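Side-chain contacts in alpha-fucosidase (Bifidobacterium bifidum, PDB 2EAB), which probably hydrolyses alpha-1,2-L-fucosidic linkages of glycans, this chain being the catalytic portion of a longer calcium-binding protein: residues 515-518 / 519-523; 525-528 / 529-532; 427-430 / 431-434. All blocks are in the same frame, centred on the assembly; numbering follows the deposited sequence.

Contact 1 of 3, residues 515-518 / 519-523. With EDO (1,2-ethanediol), chain I; TRS (2-amino-2-hydroxymethyl-propane-1,3-diol), chain K; EDO (1,2-ethanediol), chain G.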
# COMPACT_ATOMS: atom_id res chain seq x y z
N VAL A 515 10.30 3.60 0.52
CA VAL A 515 11.45 2.89 1.05
C VAL A 515 12.25 3.78 2.00
O VAL A 515 12.57 3.37 3.12
CB VAL A 515 12.34 2.32 -0.09
CG1 VAL A 515 13.62 1.72 0.47
CG2 VAL A 515 11.58 1.26 -0.87
N TYR A 516 12.56 5.01 1.57
CA TYR A 516 13.32 5.92 2.42
C TYR A 516 12.59 6.24 3.72
O TYR A 516 13.22 6.44 4.76
CB TYR A 516 13.71 7.21 1.67
CG TYR A 516 14.57 8.10 2.53
CD1 TYR A 516 15.89 7.75 2.81
CD2 TYR A 516 14.06 9.25 3.12
CE1 TYR A 516 16.69 8.53 3.63
CE2 TYR A 516 14.86 10.05 3.95
CZ TYR A 516 16.17 9.67 4.20
OH TYR A 516 16.98 10.43 5.02
N GLU A 517 11.26 6.28 3.68
CA GLU A 517 10.48 6.53 4.89
C GLU A 517 10.74 5.50 5.99
O GLU A 517 10.62 5.81 7.17
CB GLU A 517 8.99 6.62 4.58
CG GLU A 517 8.64 7.84 3.76
CD GLU A 517 7.29 8.43 4.10
OE1 GLU A 517 6.38 7.67 4.50
OE2 GLU A 517 7.14 9.66 3.96
N ALA A 518 11.11 4.27 5.61
CA ALA A 518 11.46 3.27 6.61
C ALA A 518 12.61 3.77 7.49
O ALA A 518 12.63 3.49 8.69
CB ALA A 518 11.81 1.95 5.96
N TYR A 519 13.55 4.49 6.88
CA TYR A 519 14.61 5.14 7.65
C TYR A 519 14.13 6.40 8.38
O TYR A 519 14.44 6.58 9.56
CB TYR A 519 15.84 5.45 6.79
CG TYR A 519 16.91 6.12 7.61
CD1 TYR A 519 17.55 5.42 8.63
CD2 TYR A 519 17.26 7.46 7.42
CE1 TYR A 519 18.51 6.01 9.43
CE2 TYR A 519 18.24 8.07 8.22
CZ TYR A 519 18.85 7.32 9.21
OH TYR A 519 19.82 7.88 10.02
N GLU A 520 13.38 7.26 7.69
CA GLU A 520 12.89 8.50 8.31
C GLU A 520 12.22 8.23 9.65
O GLU A 520 12.45 8.95 10.62
CB GLU A 520 11.83 9.16 7.46
CG GLU A 520 12.29 9.90 6.26
CD GLU A 520 11.11 10.55 5.55
OE1 GLU A 520 9.99 10.00 5.64
OE2 GLU A 520 11.29 11.60 4.91
N TYR A 521 11.35 7.23 9.68
CA TYR A 521 10.53 6.97 10.85
C TYR A 521 11.23 6.10 11.91
O TYR A 521 10.73 5.99 13.03
CB TYR A 521 9.22 6.31 10.43
CG TYR A 521 8.16 7.22 9.86
CD1 TYR A 521 7.19 7.78 10.68
CD2 TYR A 521 8.08 7.46 8.49
CE1 TYR A 521 6.17 8.58 10.17
CE2 TYR A 521 7.06 8.25 7.96
CZ TYR A 521 6.11 8.80 8.81
OH TYR A 521 5.10 9.58 8.31
N SER A 522 12.37 5.49 11.58
CA SER A 522 13.05 4.60 12.52
C SER A 522 14.41 5.09 13.02
O SER A 522 14.76 4.85 14.18
CB SER A 522 13.26 3.22 11.88
OG SER A 522 14.21 3.29 10.84
N GLY A 523 15.18 5.73 12.14
CA GLY A 523 16.57 6.05 12.44
C GLY A 523 17.46 4.81 12.55
O GLY A 523 18.54 4.85 13.16
C1 EDO I . 16.24 10.51 10.52
O1 EDO I . 15.37 10.61 9.35
C2 EDO I . 15.96 9.00 10.84
O2 EDO I . 15.01 9.20 12.24
C TRS K . 8.70 12.12 2.16
C1 TRS K . 8.23 13.24 3.10
C2 TRS K . 9.76 12.64 1.22
C3 TRS K . 7.52 11.55 1.37
N TRS K . 9.28 11.06 2.98
O1 TRS K . 7.66 14.34 2.37
O2 TRS K . 10.96 12.95 1.70
O3 TRS K . 7.81 10.26 0.83
C1 EDO G . 2.97 10.74 3.99
O1 EDO G . 3.14 11.70 5.15
C2 EDO G . 2.94 9.30 4.61
O2 EDO G . 4.18 9.11 5.34

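Contact 2 of 3, residues 525-528 / 529-532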
# COMPACT_ATOMS: atom_id res chain seq x y z
N PRO A 525 20.12 2.29 11.54
CA PRO A 525 21.30 2.34 10.66
C PRO A 525 21.38 1.21 9.63
O PRO A 525 21.97 1.40 8.56
CB PRO A 525 22.47 2.28 11.64
CG PRO A 525 21.92 1.60 12.84
CD PRO A 525 20.51 2.09 12.95
N ALA A 526 20.79 0.05 9.94
CA ALA A 526 20.75 -1.05 8.98
C ALA A 526 19.85 -0.70 7.79
O ALA A 526 20.17 -1.01 6.64
CB ALA A 526 20.29 -2.34 9.65
N LEU A 527 18.73 -0.04 8.06
CA LEU A 527 17.85 0.44 7.00
C LEU A 527 18.51 1.56 6.21
O LEU A 527 18.38 1.62 4.99
CB LEU A 527 16.50 0.89 7.56
CG LEU A 527 15.57 -0.25 7.98
CD1 LEU A 527 14.36 0.30 8.72
CD2 LEU A 527 15.13 -1.07 6.77
N LEU A 528 19.23 2.43 6.91
CA LEU A 528 19.96 3.50 6.23
C LEU A 528 20.87 2.96 5.13
O LEU A 528 20.88 3.50 4.02
CB LEU A 528 20.79 4.31 7.24
CG LEU A 528 21.69 5.42 6.68
CD1 LEU A 528 20.90 6.44 5.87
CD2 LEU A 528 22.41 6.09 7.84
N ASP A 529 21.63 1.92 5.42
CA ASP A 529 22.54 1.36 4.42
C ASP A 529 21.79 0.86 3.18
O ASP A 529 22.22 1.09 2.05
CB ASP A 529 23.39 0.23 5.01
CG ASP A 529 24.50 0.75 5.91
OD1 ASP A 529 24.68 1.99 6.03
OD2 ASP A 529 25.22 -0.09 6.50
N ARG A 530 20.66 0.19 3.41
CA ARG A 530 19.86 -0.37 2.31
C ARG A 530 19.21 0.71 1.47
O ARG A 530 19.22 0.63 0.24
CB ARG A 530 18.80 -1.32 2.86
CG ARG A 530 19.38 -2.58 3.45
CD ARG A 530 18.34 -3.35 4.20
NE ARG A 530 17.40 -4.03 3.31
CZ ARG A 530 16.26 -4.57 3.71
NH1 ARG A 530 15.90 -4.51 4.99
NH2 ARG A 530 15.46 -5.18 2.84
N VAL A 531 18.65 1.73 2.11
CA VAL A 531 17.97 2.78 1.37
C VAL A 531 18.98 3.66 0.64
O VAL A 531 18.74 4.11 -0.48
CB VAL A 531 16.97 3.61 2.23
CG1 VAL A 531 16.00 2.70 2.96
CG2 VAL A 531 17.69 4.51 3.23
N TYR A 532 20.13 3.89 1.27
CA TYR A 532 21.19 4.64 0.61
C TYR A 532 21.66 3.94 -0.66
O TYR A 532 21.83 4.58 -1.70
CB TYR A 532 22.38 4.91 1.54
CG TYR A 532 23.53 5.55 0.80
CD1 TYR A 532 23.45 6.87 0.37
CD2 TYR A 532 24.69 4.83 0.50
CE1 TYR A 532 24.49 7.47 -0.33
CE2 TYR A 532 25.75 5.43 -0.20
CZ TYR A 532 25.63 6.75 -0.61
OH TYR A 532 26.65 7.36 -1.30
O HOH W 1 24.47 2.65 8.66

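Contact 3 of 3, residues 427-430 / 431-434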
# COMPACT_ATOMS: atom_id res chain seq x y z
N MET A 427 0.46 3.82 -2.28
CA MET A 427 -0.64 4.01 -1.33
C MET A 427 -0.74 2.88 -0.30
O MET A 427 -1.01 3.14 0.87
CB MET A 427 -1.96 4.18 -2.08
CG MET A 427 -3.10 4.64 -1.19
SD MET A 427 -4.60 5.06 -2.06
CE MET A 427 -4.00 6.30 -3.22
N ASN A 428 -0.49 1.65 -0.75
CA ASN A 428 -0.47 0.51 0.16
C ASN A 428 0.50 0.71 1.32
O ASN A 428 0.31 0.15 2.40
CB ASN A 428 -0.07 -0.77 -0.57
CG ASN A 428 -1.16 -1.33 -1.47
OD1 ASN A 428 -2.16 -0.68 -1.75
ND2 ASN A 428 -0.94 -2.55 -1.95
N TYR A 429 1.56 1.48 1.06
CA TYR A 429 2.59 1.75 2.06
C TYR A 429 2.66 3.21 2.50
O TYR A 429 3.72 3.71 2.89
CB TYR A 429 3.95 1.18 1.60
CG TYR A 429 3.90 -0.33 1.57
CD1 TYR A 429 4.20 -1.07 2.71
CD2 TYR A 429 3.47 -1.01 0.43
CE1 TYR A 429 4.10 -2.46 2.71
CE2 TYR A 429 3.38 -2.39 0.42
CZ TYR A 429 3.69 -3.11 1.56
OH TYR A 429 3.58 -4.48 1.53
N TRP A 430 1.51 3.89 2.45
CA TRP A 430 1.39 5.21 3.06
C TRP A 430 1.09 5.23 4.56
O TRP A 430 1.61 6.11 5.24
CB TRP A 430 0.36 6.09 2.34
CG TRP A 430 0.83 6.63 1.02
CD1 TRP A 430 2.10 6.64 0.52
CD2 TRP A 430 0.00 7.26 0.03
NE1 TRP A 430 2.11 7.22 -0.73
CE2 TRP A 430 0.84 7.61 -1.05
CE3 TRP A 430 -1.36 7.57 -0.04
CZ2 TRP A 430 0.34 8.25 -2.20
CZ3 TRP A 430 -1.85 8.20 -1.18
CH2 TRP A 430 -1.00 8.53 -2.24
N PRO A 431 0.24 4.33 5.09
CA PRO A 431 0.01 4.39 6.55
C PRO A 431 0.98 3.55 7.37
O PRO A 431 0.91 3.54 8.59
CB PRO A 431 -1.39 3.80 6.70
CG PRO A 431 -1.46 2.78 5.60
CD PRO A 431 -0.62 3.31 4.45
N THR A 432 1.88 2.84 6.70
CA THR A 432 2.64 1.78 7.35
C THR A 432 3.50 2.28 8.50
O THR A 432 3.64 1.60 9.52
CB THR A 432 3.51 1.05 6.32
OG1 THR A 432 2.73 0.83 5.13
CG2 THR A 432 4.01 -0.28 6.86
N TYR A 433 4.09 3.47 8.34
CA TYR A 433 4.95 4.01 9.38
C TYR A 433 4.20 4.88 10.38
O TYR A 433 4.35 4.71 11.60
CB TYR A 433 6.10 4.79 8.75
CG TYR A 433 6.79 4.05 7.63
CD1 TYR A 433 7.62 2.97 7.91
CD2 TYR A 433 6.59 4.41 6.30
CE1 TYR A 433 8.24 2.27 6.89
CE2 TYR A 433 7.21 3.73 5.26
CZ TYR A 433 8.04 2.66 5.57
OH TYR A 433 8.68 1.98 4.56
N SER A 434 3.38 5.80 9.88
CA SER A 434 2.65 6.72 10.75
C SER A 434 1.67 5.99 11.66
O SER A 434 1.44 6.42 12.80
CB SER A 434 1.95 7.81 9.94
OG SER A 434 0.94 7.26 9.12
O HOH W 2 0.21 -0.16 5.19
O HOH W 3 3.54 6.14 7.10
O HOH W 4 0.35 8.78 7.00

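Contact 1 of 3, residues 515-518 / 519-523
Tyr516 O and Glu517 O accept helical bonds from Glu520 N and Tyr521 N in the last turns of helix 507-520, and the chain leaves helical geometry at Gly523, which has positive phi. The Tyr516 ring leans obliquely on the methylene part of Glu520, its CE2 3.5 Å from CG, while its hydroxyl lies in the plane of the neighbouring Tyr519 ring, with OH 3.8 Å from CD2. Both tyrosines have CG trans to the backbone N (chi1 of Tyr516 -176°), which lays them side by side and pointing the same way. Cutting Tyr516 back to an alanine is likely to leave Glu520 CG without its aromatic neighbour and to open a gap beside helix 577-596, on which the ring also packs. Ser522 OG folds back to donate to Ala518 O at 2.7 Å, in the carbonyl plane and on a lone pair. Glu517 OE2 and Glu520 OE1 approach to 3.3 Å, their carboxylate planes turned 38° apart. The amine of a Tris molecule, probably from the crystallisation liquor, lies between the two acids, with its N 2.7 Å from Glu517 OE2 and 2.8 Å from Glu520 OE2, and Arg820 forms salt bridges to both. The paired carboxylates thus probably make an anionic site that attracts cations, consistent with the calcium site Glu520 shares with Asp690 in a crystal structure of this protein, though none is bound there in this chain.

Contact 2 of 3, residues 525-528 / 529-532
Leu527 and Arg530 meet one turn apart at the start of helix 525-546, where CD2 of the leucine lies 3.9 Å from NH1 of the guanidinium, the two side chains crossing at a slant. The methylenes of Arg530 run past the backbone, with CG 3.6 Å from Ala526 O. Val531 presses CG1 against Leu527 O at 3.3 Å, on the same carbonyl that receives the Val531 N-H. Asp529 has its CG beside the backbone N (chi1 -75°), which turns the carboxylate back towards the first turn. There a water donates to Asp529 OD1 at 2.7 Å and to Pro525 O at 2.8 Å, while Pro525 O also accepts from Asp529 N. In the next shell, Glu442 and Glu449 hold Arg530 NH2 by salt bridges, Lys597 pairs with Asp529 OD1, and Asp601 takes the Tyr532 hydroxyl. Leu528 and Val531 give the helix an apolar side towards helix 507-520, while Asp529 and Arg530 carry charges paired with neighbouring residues: an acid in the first turns, where it would probably interact favourably with the helix dipole, and an arginine whose charge is probably balanced by two glutamates of helix 442-450.

Contact 3 of 3, residues 427-430 / 431-434
Thr432 turns its hydroxyl back onto Tyr429, OG1 coming to 3.2 Å from the tyrosine CA and 3.4 Å from its CD1, the two side chains crossing at a slant and the oxygen meeting the ring obliquely. With the threonine hydroxyl placed beside its own backbone N (chi1 -43°), OG1 also lies 2.7 Å from a water, and that water donates to Asn428 O. Trp430 is directed elsewhere: one face of its indole covers Met427 CA, Phe687 meets it edge-to-face, and its CB lies 3.6 Å from Pro431 CD. The proline ring occupies the place of an N-H donor, its CD standing 3.6 Å from Met427 O. Beyond it, a second water spans Trp430 O, at 2.7 Å, and Ser434 N, standing in for a direct backbone bond. The polar ends are held from outside, Tyr429 OH by Ser387 and Ser395, Tyr433 OH by Asn514 O, and Ser434 OG by Asp777. The Tyr429 side chain comes within about 6 Å of the bound calcium ion. Such a proline-interrupted, water-bridged continuation after a short helix begins the connection from helix 424-428 towards helix 442-450, deep in the catalytic domain, whose family is characterised by an (alpha/alpha)6 barrel.

How the contacts relate
Contact 3 is wholly buried near the centre of the chain, whereas contacts 1 and 2 are partly buried and lie further out. Contacts 1 and 2 belong to successive helices, 507-520 and 525-546, which touch through Tyr519 CE1 and Leu528 CB at 3.6 Å. Contact 3 meets contact 1 instead: the Tyr433 and Tyr521 rings come together with planes about 15° apart, and no atoms of contacts 2 and 3 touch. Their chemistry follows their place: waters bridge carbonyls to a backbone N-H and a hydroxyl where the helical bonding of 427-434 breaks off, paired acids at 515-523 face Arg820 and a bound amine and probably attract cations, and the outer flank of 525-532 carries salt bridges.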